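PDB 4MDY: periplasmic binding protein from Mycobacterium smegmatis, which probably binds an iron complex outside the cytoplasmic membrane and passes it to an ABC transporter for import. Local coordinates for residues Arg32-Gly37 and Glu90-Leu95; Gly37-Asp42 and Ala102-Leu107; Gln41-Ala46 and Asp136-Ile141; Pro51-Asp56 and Ala79-Asp84; Trp66-Arg71 and Phe273-Ser278. All blocks are in the same frame, centred on the assembly; numbering follows the deposited sequence.

Contact 1 (Arg32-Gly37 and Glu90-Leu95); sequences RVVSAG and EEIAAL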
# COMPACT_ATOMS: atom_id res chain seq x y z
N ARG A 32 -16.89 15.26 -8.00
CA ARG A 32 -15.52 15.63 -8.32
C ARG A 32 -14.58 15.34 -7.15
O ARG A 32 -14.33 16.19 -6.30
CB ARG A 32 -15.46 17.12 -8.68
CG ARG A 32 -16.18 17.49 -9.96
CD ARG A 32 -16.09 18.98 -10.24
NE ARG A 32 -14.74 19.43 -10.59
CZ ARG A 32 -14.16 19.23 -11.78
NH1 ARG A 32 -14.80 18.59 -12.75
NH2 ARG A 32 -12.93 19.68 -12.00
N VAL A 33 -14.02 14.13 -7.14
CA VAL A 33 -13.16 13.71 -6.05
C VAL A 33 -11.67 13.86 -6.38
O VAL A 33 -11.18 13.37 -7.39
CB VAL A 33 -13.43 12.23 -5.67
CG1 VAL A 33 -12.62 11.84 -4.45
CG2 VAL A 33 -14.91 12.01 -5.41
N VAL A 34 -10.96 14.54 -5.48
CA VAL A 34 -9.51 14.62 -5.53
C VAL A 34 -8.88 13.61 -4.58
O VAL A 34 -9.19 13.59 -3.38
CB VAL A 34 -9.04 16.03 -5.15
CG1 VAL A 34 -7.55 16.04 -4.83
CG2 VAL A 34 -9.37 17.01 -6.26
N SER A 35 -8.00 12.77 -5.12
CA SER A 35 -7.17 11.87 -4.33
C SER A 35 -5.84 12.56 -4.04
O SER A 35 -4.97 12.68 -4.92
CB SER A 35 -6.94 10.56 -5.07
OG SER A 35 -6.24 9.65 -4.24
N ALA A 36 -5.69 13.03 -2.80
CA ALA A 36 -4.57 13.88 -2.42
C ALA A 36 -3.41 13.12 -1.74
O ALA A 36 -2.34 13.71 -1.51
CB ALA A 36 -5.06 15.02 -1.53
N GLY A 37 -3.60 11.84 -1.45
CA GLY A 37 -2.55 11.02 -0.86
C GLY A 37 -1.96 9.99 -1.82
O GLY A 37 -2.29 9.95 -2.99
N GLU A 90 -3.20 24.99 -3.53
CA GLU A 90 -3.65 25.89 -4.59
C GLU A 90 -4.07 25.12 -5.84
O GLU A 90 -5.07 25.47 -6.46
CB GLU A 90 -2.56 26.91 -4.97
CG GLU A 90 -2.14 27.86 -3.84
CD GLU A 90 -3.18 28.91 -3.49
OE1 GLU A 90 -4.28 28.94 -4.11
OE2 GLU A 90 -2.90 29.73 -2.58
N GLU A 91 -3.33 24.07 -6.19
CA GLU A 91 -3.70 23.22 -7.33
C GLU A 91 -5.05 22.56 -7.08
O GLU A 91 -5.91 22.51 -7.95
CB GLU A 91 -2.65 22.14 -7.58
CG GLU A 91 -1.27 22.67 -7.93
CD GLU A 91 -0.40 21.68 -8.71
OE1 GLU A 91 -0.95 20.83 -9.44
OE2 GLU A 91 0.84 21.78 -8.60
N ILE A 92 -5.23 22.03 -5.87
CA ILE A 92 -6.47 21.35 -5.53
C ILE A 92 -7.67 22.32 -5.60
O ILE A 92 -8.68 22.01 -6.22
CB ILE A 92 -6.35 20.64 -4.16
CG1 ILE A 92 -5.35 19.48 -4.29
CG2 ILE A 92 -7.71 20.11 -3.70
CD1 ILE A 92 -4.80 18.96 -2.98
N ALA A 93 -7.54 23.51 -5.01
CA ALA A 93 -8.59 24.53 -5.11
C ALA A 93 -8.99 24.81 -6.56
O ALA A 93 -10.18 24.91 -6.88
CB ALA A 93 -8.14 25.81 -4.42
N ALA A 94 -8.01 24.90 -7.45
CA ALA A 94 -8.27 25.15 -8.87
C ALA A 94 -9.02 24.01 -9.56
O ALA A 94 -9.68 24.23 -10.56
CB ALA A 94 -6.96 25.44 -9.60
N LEU A 95 -8.93 22.80 -9.01
CA LEU A 95 -9.68 21.66 -9.53
C LEU A 95 -11.15 21.62 -9.08
O LEU A 95 -11.93 20.80 -9.57
CB LEU A 95 -8.96 20.35 -9.17
CG LEU A 95 -7.60 20.15 -9.85
CD1 LEU A 95 -6.75 19.12 -9.12
CD2 LEU A 95 -7.77 19.77 -11.31
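Strand-on-helix packing of an alpha/beta fold defines this contact: strand 33-35, beside strand 99-102 in a parallel sheet, presents one flank to helix 89-94 and L95. Alternation along the strand sets the shape, because V34 and A36 turn their side chains toward the helix while V33 and S35 face helix 40-46. V34 is the main bump. Its CG1, anti to the backbone N (chi1 165°), reaches CG1 of I92 at 4.1 Å, the two side chains crossing obliquely. The other branch, CG2, comes up to L95 CD1 at 4.4 Å, so the forked valine fits into the dip between I92 and L95. Further along, the small methyl of A36 makes a shallow hollow, entered by the tip of I92, with CD1 4.2 Å from A36 CB. L81 of strand 79-81 also packs on V34 and I92, adding to the apolar core. At the exposed end the contact turns polar. The R32 chain, bent at chi3 (69°), brings its guanidinium edge-on to the carbonyl of L95. NE is shared with K96 O. L95 O accepts from R32 NH2 at 2.9 Å and, over a more bent bond, from NE at 3.3 Å, and lies within 4° of the guanidinium plane.

Contact 2 (Gly37-Asp42 and Ala102-Leu107); sequences GLTEQD and ATNAGL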
# COMPACT_ATOMS: atom_id res chain seq x y z
N GLY A 37 -3.60 11.84 -1.45
CA GLY A 37 -2.55 11.02 -0.86
C GLY A 37 -1.96 9.99 -1.82
O GLY A 37 -2.29 9.95 -2.99
N LEU A 38 -1.12 9.12 -1.28
CA LEU A 38 -0.28 8.24 -2.08
C LEU A 38 -0.95 6.98 -2.62
O LEU A 38 -0.46 6.41 -3.59
CB LEU A 38 0.97 7.86 -1.27
CG LEU A 38 1.84 9.06 -0.86
CD1 LEU A 38 3.01 8.61 0.00
CD2 LEU A 38 2.34 9.82 -2.09
N THR A 39 -2.06 6.54 -2.01
CA THR A 39 -2.66 5.25 -2.39
C THR A 39 -4.20 5.24 -2.51
O THR A 39 -4.77 4.23 -2.92
CB THR A 39 -2.27 4.15 -1.37
OG1 THR A 39 -2.67 4.56 -0.06
CG2 THR A 39 -0.77 3.88 -1.38
N GLU A 40 -4.86 6.35 -2.17
CA GLU A 40 -6.32 6.39 -2.06
C GLU A 40 -7.05 6.14 -3.37
O GLU A 40 -8.23 5.74 -3.36
CB GLU A 40 -6.79 7.74 -1.48
CG GLU A 40 -6.36 7.97 -0.03
CD GLU A 40 -5.11 8.80 0.09
OE1 GLU A 40 -4.13 8.47 -0.59
OE2 GLU A 40 -5.11 9.78 0.88
N GLN A 41 -6.38 6.37 -4.50
CA GLN A 41 -7.01 6.15 -5.79
C GLN A 41 -7.48 4.71 -5.95
O GLN A 41 -8.47 4.47 -6.61
CB GLN A 41 -6.10 6.57 -6.97
CG GLN A 41 -4.89 5.69 -7.24
CD GLN A 41 -3.64 6.15 -6.51
OE1 GLN A 41 -3.71 6.72 -5.42
NE2 GLN A 41 -2.49 5.89 -7.11
N ASP A 42 -6.78 3.76 -5.34
CA ASP A 42 -7.18 2.35 -5.44
C ASP A 42 -8.47 2.08 -4.66
O ASP A 42 -9.29 1.29 -5.09
CB ASP A 42 -6.07 1.42 -4.94
CG ASP A 42 -4.93 1.25 -5.95
OD1 ASP A 42 -4.85 2.00 -6.95
OD2 ASP A 42 -4.11 0.34 -5.72
N ALA A 102 -7.68 12.62 1.71
CA ALA A 102 -6.30 12.80 2.14
C ALA A 102 -6.00 12.01 3.42
O ALA A 102 -5.65 12.57 4.45
CB ALA A 102 -6.00 14.28 2.33
N THR A 103 -6.12 10.69 3.31
CA THR A 103 -5.87 9.81 4.44
C THR A 103 -4.41 9.37 4.50
O THR A 103 -3.93 8.98 5.56
CB THR A 103 -6.78 8.56 4.38
OG1 THR A 103 -6.51 7.83 3.18
CG2 THR A 103 -8.23 8.95 4.40
N ASN A 104 -3.71 9.47 3.37
CA ASN A 104 -2.33 9.00 3.24
C ASN A 104 -1.49 10.07 2.55
O ASN A 104 -0.83 9.81 1.53
CB ASN A 104 -2.32 7.70 2.43
CG ASN A 104 -0.98 6.97 2.47
OD1 ASN A 104 -0.10 7.29 3.26
ND2 ASN A 104 -0.84 5.97 1.62
N ALA A 105 -1.52 11.27 3.12
CA ALA A 105 -0.98 12.48 2.50
C ALA A 105 -0.10 13.33 3.43
O ALA A 105 0.36 14.40 3.03
CB ALA A 105 -2.14 13.31 1.97
N GLY A 106 0.14 12.86 4.66
CA GLY A 106 0.90 13.63 5.65
C GLY A 106 0.14 14.84 6.17
O GLY A 106 0.73 15.82 6.60
N LEU A 107 -1.19 14.74 6.16
CA LEU A 107 -2.04 15.85 6.55
C LEU A 107 -1.83 16.24 8.02
O LEU A 107 -1.80 15.37 8.89
CB LEU A 107 -3.50 15.46 6.32
CG LEU A 107 -4.55 16.56 6.27
CD1 LEU A 107 -4.29 17.50 5.11
CD2 LEU A 107 -5.93 15.93 6.15
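A102 begins the contact through its backbone, its CA lying 3.5 Å from E40 OE2. T103 follows, and its N gives a weak, strongly bent bond to the same oxygen (126° at the hydrogen). Its OG1 slides alongside the E40 chain, 3.2 Å from CG. N104 buries the most surface. Its N meets E40 OE2 at 2.9 Å, approaching from above the carboxylate plane, so one buried oxygen collects a good bond from N104 N and a weak one from T103 N; the bend of E40 at chi2 (97°) brings it there. The side chain of N104, with CG anti to the backbone N, carries ND2 to T39 OG1 at 2.9 Å, in the amide plane, while OD1 accepts from the N of F131. N104 O receives L38 N at 2.9 Å. The other carboxylate oxygen, E40 OE1, takes T39 N nearly along its C-O axis. A105 closes the contact, with CB 3.7 Å from G37 CA, which also lies 3.2 Å from N104 O. Both segments leave the C-terminal ends of adjacent parallel strands, 33-35 and 99-102, and such neighbouring strand-end loops, here knitted together by a buried carboxylate, are characteristic of alpha/beta sheet folds.

Contact 3 (Gln41-Ala46 and Asp136-Ile141); sequences QDDLLA and DQATII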
# COMPACT_ATOMS: atom_id res chain seq x y z
N GLN A 41 -6.38 6.37 -4.50
CA GLN A 41 -7.01 6.15 -5.79
C GLN A 41 -7.48 4.71 -5.95
O GLN A 41 -8.47 4.47 -6.61
CB GLN A 41 -6.10 6.57 -6.97
CG GLN A 41 -4.89 5.69 -7.24
CD GLN A 41 -3.64 6.15 -6.51
OE1 GLN A 41 -3.71 6.72 -5.42
NE2 GLN A 41 -2.49 5.89 -7.11
N ASP A 42 -6.78 3.76 -5.34
CA ASP A 42 -7.18 2.35 -5.44
C ASP A 42 -8.47 2.08 -4.66
O ASP A 42 -9.29 1.29 -5.09
CB ASP A 42 -6.07 1.42 -4.94
CG ASP A 42 -4.93 1.25 -5.95
OD1 ASP A 42 -4.85 2.00 -6.95
OD2 ASP A 42 -4.11 0.34 -5.72
N ASP A 43 -8.65 2.75 -3.53
CA ASP A 43 -9.91 2.59 -2.77
C ASP A 43 -11.06 3.16 -3.59
O ASP A 43 -12.10 2.53 -3.75
CB ASP A 43 -9.83 3.29 -1.41
CG ASP A 43 -8.71 2.76 -0.54
OD1 ASP A 43 -8.85 1.66 0.04
OD2 ASP A 43 -7.68 3.47 -0.43
N LEU A 44 -10.86 4.37 -4.13
CA LEU A 44 -11.89 5.03 -4.93
C LEU A 44 -12.27 4.21 -6.17
O LEU A 44 -13.44 3.91 -6.42
CB LEU A 44 -11.42 6.44 -5.32
CG LEU A 44 -11.34 7.38 -4.10
CD1 LEU A 44 -10.49 8.61 -4.36
CD2 LEU A 44 -12.73 7.78 -3.63
N LEU A 45 -11.25 3.82 -6.93
CA LEU A 45 -11.47 3.06 -8.17
C LEU A 45 -12.09 1.68 -7.92
O LEU A 45 -12.88 1.21 -8.73
CB LEU A 45 -10.16 2.93 -8.94
CG LEU A 45 -9.66 4.24 -9.58
CD1 LEU A 45 -8.25 4.05 -10.11
CD2 LEU A 45 -10.60 4.70 -10.68
N ALA A 46 -11.75 1.05 -6.79
CA ALA A 46 -12.33 -0.24 -6.43
C ALA A 46 -13.86 -0.19 -6.40
O ALA A 46 -14.51 -1.18 -6.75
CB ALA A 46 -11.80 -0.72 -5.08
N ASP A 136 -8.58 0.72 7.59
CA ASP A 136 -9.12 1.95 8.15
C ASP A 136 -9.30 2.97 7.03
O ASP A 136 -10.33 3.64 6.94
CB ASP A 136 -8.18 2.54 9.20
CG ASP A 136 -8.06 1.69 10.44
OD1 ASP A 136 -8.86 0.74 10.62
OD2 ASP A 136 -7.15 1.98 11.24
N GLN A 137 -8.30 3.08 6.18
CA GLN A 137 -8.38 3.97 5.03
C GLN A 137 -9.52 3.58 4.07
O GLN A 137 -10.27 4.44 3.62
CB GLN A 137 -7.04 3.99 4.30
CG GLN A 137 -7.09 4.69 2.96
CD GLN A 137 -5.70 4.89 2.39
OE1 GLN A 137 -4.82 5.43 3.07
NE2 GLN A 137 -5.50 4.47 1.15
N ALA A 138 -9.63 2.30 3.76
CA ALA A 138 -10.68 1.83 2.85
C ALA A 138 -12.05 2.11 3.45
O ALA A 138 -12.94 2.61 2.77
CB ALA A 138 -10.52 0.34 2.58
N THR A 139 -12.22 1.79 4.73
CA THR A 139 -13.51 1.97 5.38
C THR A 139 -14.00 3.42 5.37
O THR A 139 -15.15 3.67 5.01
CB THR A 139 -13.50 1.41 6.81
OG1 THR A 139 -13.18 0.02 6.76
CG2 THR A 139 -14.86 1.57 7.46
N ILE A 140 -13.16 4.37 5.77
CA ILE A 140 -13.61 5.76 5.81
C ILE A 140 -13.90 6.29 4.40
O ILE A 140 -14.85 7.03 4.21
CB ILE A 140 -12.64 6.69 6.57
CG1 ILE A 140 -13.33 8.00 6.93
CG2 ILE A 140 -11.37 6.95 5.77
CD1 ILE A 140 -12.51 8.88 7.86
N ILE A 141 -13.10 5.88 3.41
CA ILE A 141 -13.32 6.33 2.01
C ILE A 141 -14.64 5.77 1.46
O ILE A 141 -15.40 6.49 0.81
CB ILE A 141 -12.14 5.95 1.10
CG1 ILE A 141 -10.90 6.74 1.51
CG2 ILE A 141 -12.48 6.22 -0.37
CD1 ILE A 141 -9.62 6.26 0.86
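D43 and I141 bury the most surface here, with L44 next, where helix 40-46 crosses helix 134-144. The short segments approach to 9.7 Å between axes and cross at -48°, with D43 and A138 nearest in the backbone. D43 points toward the other helix, its CG anti to the carbonyl carbon. One oxygen, OD2, accepts from Q137 NE2 at 2.9 Å, on the syn lone pair. The bond is almost straight, 172° at the hydrogen, and lies in the amide plane of Q137, whose chain is extended beyond CG and crosses D43 at about a right angle. The other oxygen, OD1, rests 3.3 Å from the methyl of A138. I141, one turn after Q137, crosses the D43 side chain at about a right angle, CD1 3.7 Å from D43 CB, while its other branch, CG2, meets L44 CD2 at 3.6 Å. The two branches therefore serve a polar and an apolar neighbour. Q137 has further partners, NE2 reaching T39 OG1 and OE1 making a weak bond with T103 OG1, which fixes the amide's orientation. Within these two segments the carboxylate of D43 meets a neutral amide and methyl groups, with no opposite charge, which could raise its pKa somewhat.

Contact 4 (Pro51-Asp56 and Ala79-Asp84); sequences PIAVTD and AVLNLD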
# COMPACT_ATOMS: atom_id res chain seq x y z
N PRO A 51 -11.48 9.43 -9.65
CA PRO A 51 -11.06 10.76 -9.23
C PRO A 51 -10.75 11.69 -10.39
O PRO A 51 -10.37 11.22 -11.47
CB PRO A 51 -9.79 10.52 -8.40
CG PRO A 51 -9.43 9.09 -8.57
CD PRO A 51 -10.48 8.39 -9.37
N ILE A 52 -10.92 12.99 -10.17
CA ILE A 52 -10.52 14.00 -11.15
C ILE A 52 -9.04 14.37 -11.01
O ILE A 52 -8.48 15.05 -11.87
CB ILE A 52 -11.37 15.28 -11.05
CG1 ILE A 52 -11.25 15.93 -9.67
CG2 ILE A 52 -12.82 14.95 -11.39
CD1 ILE A 52 -11.56 17.40 -9.67
N ALA A 53 -8.43 13.93 -9.91
CA ALA A 53 -6.99 14.06 -9.70
C ALA A 53 -6.47 12.90 -8.88
O ALA A 53 -7.13 12.46 -7.92
CB ALA A 53 -6.67 15.37 -9.01
N VAL A 54 -5.29 12.42 -9.25
CA VAL A 54 -4.58 11.38 -8.53
C VAL A 54 -3.21 11.94 -8.14
O VAL A 54 -2.62 12.73 -8.89
CB VAL A 54 -4.41 10.11 -9.40
CG1 VAL A 54 -3.54 9.07 -8.70
CG2 VAL A 54 -5.76 9.54 -9.77
N THR A 55 -2.73 11.54 -6.97
CA THR A 55 -1.40 11.96 -6.52
C THR A 55 -0.41 10.83 -6.77
O THR A 55 -0.61 9.70 -6.31
CB THR A 55 -1.43 12.39 -5.05
OG1 THR A 55 -2.38 13.44 -4.88
CG2 THR A 55 -0.09 12.87 -4.59
N ASP A 56 0.65 11.14 -7.51
CA ASP A 56 1.66 10.17 -7.88
C ASP A 56 2.52 9.84 -6.66
O ASP A 56 2.74 10.69 -5.80
CB ASP A 56 2.54 10.71 -9.02
CG ASP A 56 3.26 9.61 -9.80
OD1 ASP A 56 2.94 8.42 -9.64
OD2 ASP A 56 4.15 9.95 -10.59
N ALA A 79 -6.04 14.86 -13.55
CA ALA A 79 -4.85 15.63 -13.23
C ALA A 79 -3.96 14.80 -12.31
O ALA A 79 -4.45 14.01 -11.48
CB ALA A 79 -5.23 16.94 -12.57
N VAL A 80 -2.65 14.95 -12.48
CA VAL A 80 -1.67 14.26 -11.64
C VAL A 80 -0.96 15.24 -10.72
O VAL A 80 -0.30 16.17 -11.17
CB VAL A 80 -0.61 13.52 -12.48
CG1 VAL A 80 0.37 12.78 -11.57
CG2 VAL A 80 -1.29 12.55 -13.45
N LEU A 81 -1.10 15.01 -9.42
CA LEU A 81 -0.48 15.84 -8.41
C LEU A 81 0.71 15.10 -7.85
O LEU A 81 0.92 13.93 -8.16
CB LEU A 81 -1.47 16.11 -7.28
CG LEU A 81 -2.88 16.54 -7.68
CD1 LEU A 81 -3.80 16.60 -6.46
CD2 LEU A 81 -2.83 17.89 -8.38
N ASN A 82 1.48 15.77 -7.02
CA ASN A 82 2.53 15.10 -6.24
C ASN A 82 2.78 15.86 -4.95
O ASN A 82 2.35 17.00 -4.81
CB ASN A 82 3.81 14.95 -7.06
CG ASN A 82 4.46 16.27 -7.38
OD1 ASN A 82 4.86 17.01 -6.49
ND2 ASN A 82 4.59 16.57 -8.67
N LEU A 83 3.49 15.22 -4.03
CA LEU A 83 3.71 15.77 -2.69
C LEU A 83 5.14 16.28 -2.49
O LEU A 83 5.57 16.45 -1.36
CB LEU A 83 3.39 14.71 -1.63
CG LEU A 83 1.95 14.18 -1.59
CD1 LEU A 83 1.77 13.21 -0.42
CD2 LEU A 83 0.96 15.32 -1.48
N ASP A 84 5.85 16.57 -3.59
CA ASP A 84 7.23 17.07 -3.52
C ASP A 84 7.38 18.30 -2.62
O ASP A 84 8.36 18.42 -1.89
CB ASP A 84 7.76 17.40 -4.92
CG ASP A 84 7.96 16.16 -5.79
OD1 ASP A 84 7.57 15.05 -5.36
OD2 ASP A 84 8.50 16.30 -6.91
O HOH W 1 4.18 12.39 -4.46
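A pair of parallel strands, 53-55 and 79-81, meets edge to edge, their short axes 4.6 Å apart and inclined at 27°. The bonding pattern proves the direction. V54 bonds the residues flanking its partner V80: V54 N reaches A79 O at 2.9 Å, nearly along the C=O axis, and V54 O accepts L81 N at 2.8 Å, in the carbonyl plane and at 170° about the hydrogen. Two further bonds extend the pattern, A79 N to I52 O at one end and D56 N to L81 O at the other. CA-H...O contacts fill in between, as from A53 CA to A79 O.

Strand 53-55, helix 67-73 and strand 79-81 form a beta-alpha-beta unit, and the pair is joined to the neighbouring sheet by backbone bonds from I52 and A53 to strand 33-35. A53, T55, A79 and L81 lie on one face. There L81, with CG anti to the carbonyl carbon, lays CD1 over the methyl of A53 at 4.0 Å, and L81 CB touches T55 OG1, the hydroxyl being bonded to the O of S35. T55 CG2, anti to the backbone N, touches L83 CG, the two side chains crossing at about a right angle. The other face carries V54 and V80, where V80 CG1 touches D56 CB at 3.9 Å. A water links D56 and L83, donating to D56 O at 2.6 Å and accepting from L83 N. In an Asx turn, N82 OD1 accepts D84 N on a lone pair, 3.1 Å away.

Contact 5 (Trp66-Arg71 and Phe273-Ser278); sequences WPWAQR and FASPLS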
# COMPACT_ATOMS: atom_id res chain seq x y z
N TRP A 66 -1.56 2.38 -11.20
CA TRP A 66 -0.84 1.15 -11.53
C TRP A 66 -1.73 0.18 -12.30
O TRP A 66 -2.96 0.35 -12.33
CB TRP A 66 -0.28 0.52 -10.25
CG TRP A 66 0.94 1.26 -9.71
CD1 TRP A 66 0.98 2.54 -9.25
CD2 TRP A 66 2.27 0.75 -9.61
NE1 TRP A 66 2.25 2.86 -8.85
CE2 TRP A 66 3.07 1.78 -9.06
CE3 TRP A 66 2.87 -0.47 -9.92
CZ2 TRP A 66 4.43 1.61 -8.82
CZ3 TRP A 66 4.23 -0.63 -9.68
CH2 TRP A 66 4.99 0.40 -9.13
N PRO A 67 -1.13 -0.85 -12.95
CA PRO A 67 -1.88 -1.71 -13.86
C PRO A 67 -3.16 -2.33 -13.29
O PRO A 67 -4.12 -2.51 -14.02
CB PRO A 67 -0.86 -2.79 -14.23
CG PRO A 67 0.45 -2.09 -14.15
CD PRO A 67 0.31 -1.19 -12.95
N TRP A 68 -3.16 -2.66 -12.01
CA TRP A 68 -4.33 -3.30 -11.39
C TRP A 68 -5.53 -2.37 -11.21
O TRP A 68 -6.61 -2.82 -10.85
CB TRP A 68 -3.94 -3.91 -10.04
CG TRP A 68 -3.35 -2.91 -9.11
CD1 TRP A 68 -4.02 -1.97 -8.39
CD2 TRP A 68 -1.96 -2.71 -8.84
NE1 TRP A 68 -3.13 -1.21 -7.67
CE2 TRP A 68 -1.86 -1.64 -7.93
CE3 TRP A 68 -0.78 -3.34 -9.28
CZ2 TRP A 68 -0.64 -1.19 -7.43
CZ3 TRP A 68 0.44 -2.89 -8.77
CH2 TRP A 68 0.50 -1.82 -7.86
N ALA A 69 -5.35 -1.06 -11.44
CA ALA A 69 -6.46 -0.12 -11.36
C ALA A 69 -6.76 0.60 -12.69
O ALA A 69 -7.66 1.44 -12.74
CB ALA A 69 -6.20 0.90 -10.26
N GLN A 70 -6.04 0.24 -13.75
CA GLN A 70 -6.20 0.89 -15.06
C GLN A 70 -7.55 0.61 -15.74
O GLN A 70 -8.14 1.51 -16.33
CB GLN A 70 -5.04 0.51 -16.00
CG GLN A 70 -3.80 1.36 -15.79
CD GLN A 70 -4.02 2.80 -16.24
OE1 GLN A 70 -4.86 3.06 -17.10
NE2 GLN A 70 -3.28 3.75 -15.64
N ARG A 71 -8.02 -0.64 -15.65
CA ARG A 71 -9.35 -1.02 -16.15
C ARG A 71 -10.43 -0.11 -15.57
O ARG A 71 -11.30 0.39 -16.29
CB ARG A 71 -9.66 -2.48 -15.78
CG ARG A 71 -11.05 -2.97 -16.20
CD ARG A 71 -11.40 -4.33 -15.61
NE ARG A 71 -11.94 -4.26 -14.24
CZ ARG A 71 -13.18 -3.88 -13.92
NH1 ARG A 71 -14.04 -3.50 -14.85
NH2 ARG A 71 -13.55 -3.86 -12.64
N PHE A 273 1.29 -0.65 -2.28
CA PHE A 273 -0.02 -0.02 -2.28
C PHE A 273 -0.99 -0.64 -1.27
O PHE A 273 -1.84 0.07 -0.72
CB PHE A 273 -0.63 -0.03 -3.68
CG PHE A 273 -0.30 1.19 -4.47
CD1 PHE A 273 0.97 1.39 -4.98
CD2 PHE A 273 -1.28 2.16 -4.70
CE1 PHE A 273 1.27 2.53 -5.71
CE2 PHE A 273 -0.98 3.30 -5.42
CZ PHE A 273 0.30 3.48 -5.92
N ALA A 274 -0.87 -1.94 -1.05
CA ALA A 274 -1.67 -2.63 -0.03
C ALA A 274 -3.13 -2.17 -0.07
O ALA A 274 -3.68 -1.71 0.93
CB ALA A 274 -1.07 -2.37 1.35
N SER A 275 -3.74 -2.28 -1.24
CA SER A 275 -5.06 -1.72 -1.49
C SER A 275 -6.08 -2.81 -1.82
O SER A 275 -5.71 -3.95 -2.06
CB SER A 275 -4.97 -0.72 -2.64
OG SER A 275 -5.06 -1.37 -3.88
N PRO A 276 -7.38 -2.45 -1.85
CA PRO A 276 -8.41 -3.41 -2.27
C PRO A 276 -8.20 -3.98 -3.68
O PRO A 276 -8.65 -5.08 -3.98
CB PRO A 276 -9.69 -2.58 -2.23
CG PRO A 276 -9.43 -1.55 -1.19
CD PRO A 276 -7.97 -1.21 -1.31
N LEU A 277 -7.52 -3.23 -4.54
CA LEU A 277 -7.23 -3.69 -5.88
C LEU A 277 -5.84 -4.31 -6.01
O LEU A 277 -5.64 -5.17 -6.86
CB LEU A 277 -7.38 -2.55 -6.90
CG LEU A 277 -8.79 -1.99 -7.08
CD1 LEU A 277 -8.78 -0.87 -8.11
CD2 LEU A 277 -9.77 -3.08 -7.49
N SER A 278 -4.89 -3.88 -5.18
CA SER A 278 -3.51 -4.36 -5.33
C SER A 278 -3.27 -5.69 -4.60
O SER A 278 -2.52 -6.54 -5.08
CB SER A 278 -2.50 -3.30 -4.90
OG SER A 278 -2.17 -3.35 -3.53
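The indole of W68 is sandwiched between two CB atoms: S278 CB lies over one face and W66 CB over the opposite face, each offset toward the rim. The S278 contact is a CH-pi interaction, with CB 3.7 Å from the centroid of the five-membered ring and 23° off its normal. W68 reaches this position with CG in the crowded place between backbone N and carbonyl carbon (chi1 56°), which swings the ring toward the loop that follows helix 265-273. Its far edge then points at the face of F273 in a T-shaped pair, the planes at 71° and CZ2 3.8 Å from F273 CG. W66 joins from another direction: F273 CE1 sits over the face of its indole, 3.3 Å from W66 NE1, and the three rings form an aromatic cluster. L277 completes the apolar side, CB beside W68 CD1 at 3.7 Å and CD1 against the methyl of A69.

The loop is held in shape by two serines in reciprocal bonding. S278 N donates to S275 OG at 2.8 Å, an ST motif, while S275 N donates to S278 OG at 3.0 Å; S278 OG also bonds the O of A270. This probably helps hold S278 CB over the indole. Both W68 NE1 and S275 OG bond D42 OD2, so one carboxylate oxygen of helix 40-46 ties the two segments together. Bonded in this way, D42 is probably ionised, the two bonds offsetting the cost of burying its charge.

In the fold
Contacts 1 to 4 lie in one alpha/beta lobe, with segments drawn from residues 32 to 141, and helix 40-46 serves contacts 2 and 3, whose centres lie 9 Å apart. Contacts 1 and 4 are closer still, about 8 Å between centres, and contact 4 is nested within the chain loop closed by contact 1. Contact 1 runs into contact 2 through G37. Contact 5, 21 Å from contact 1 centre to centre, brings a loop near the C-terminus back to this lobe, tied through D42 to contacts 2 and 3. A second parallel sheet, containing strand 176-181, is consistent with the two-lobed architecture of solute-binding proteins, the lobes probably bridged by long helix 148-168.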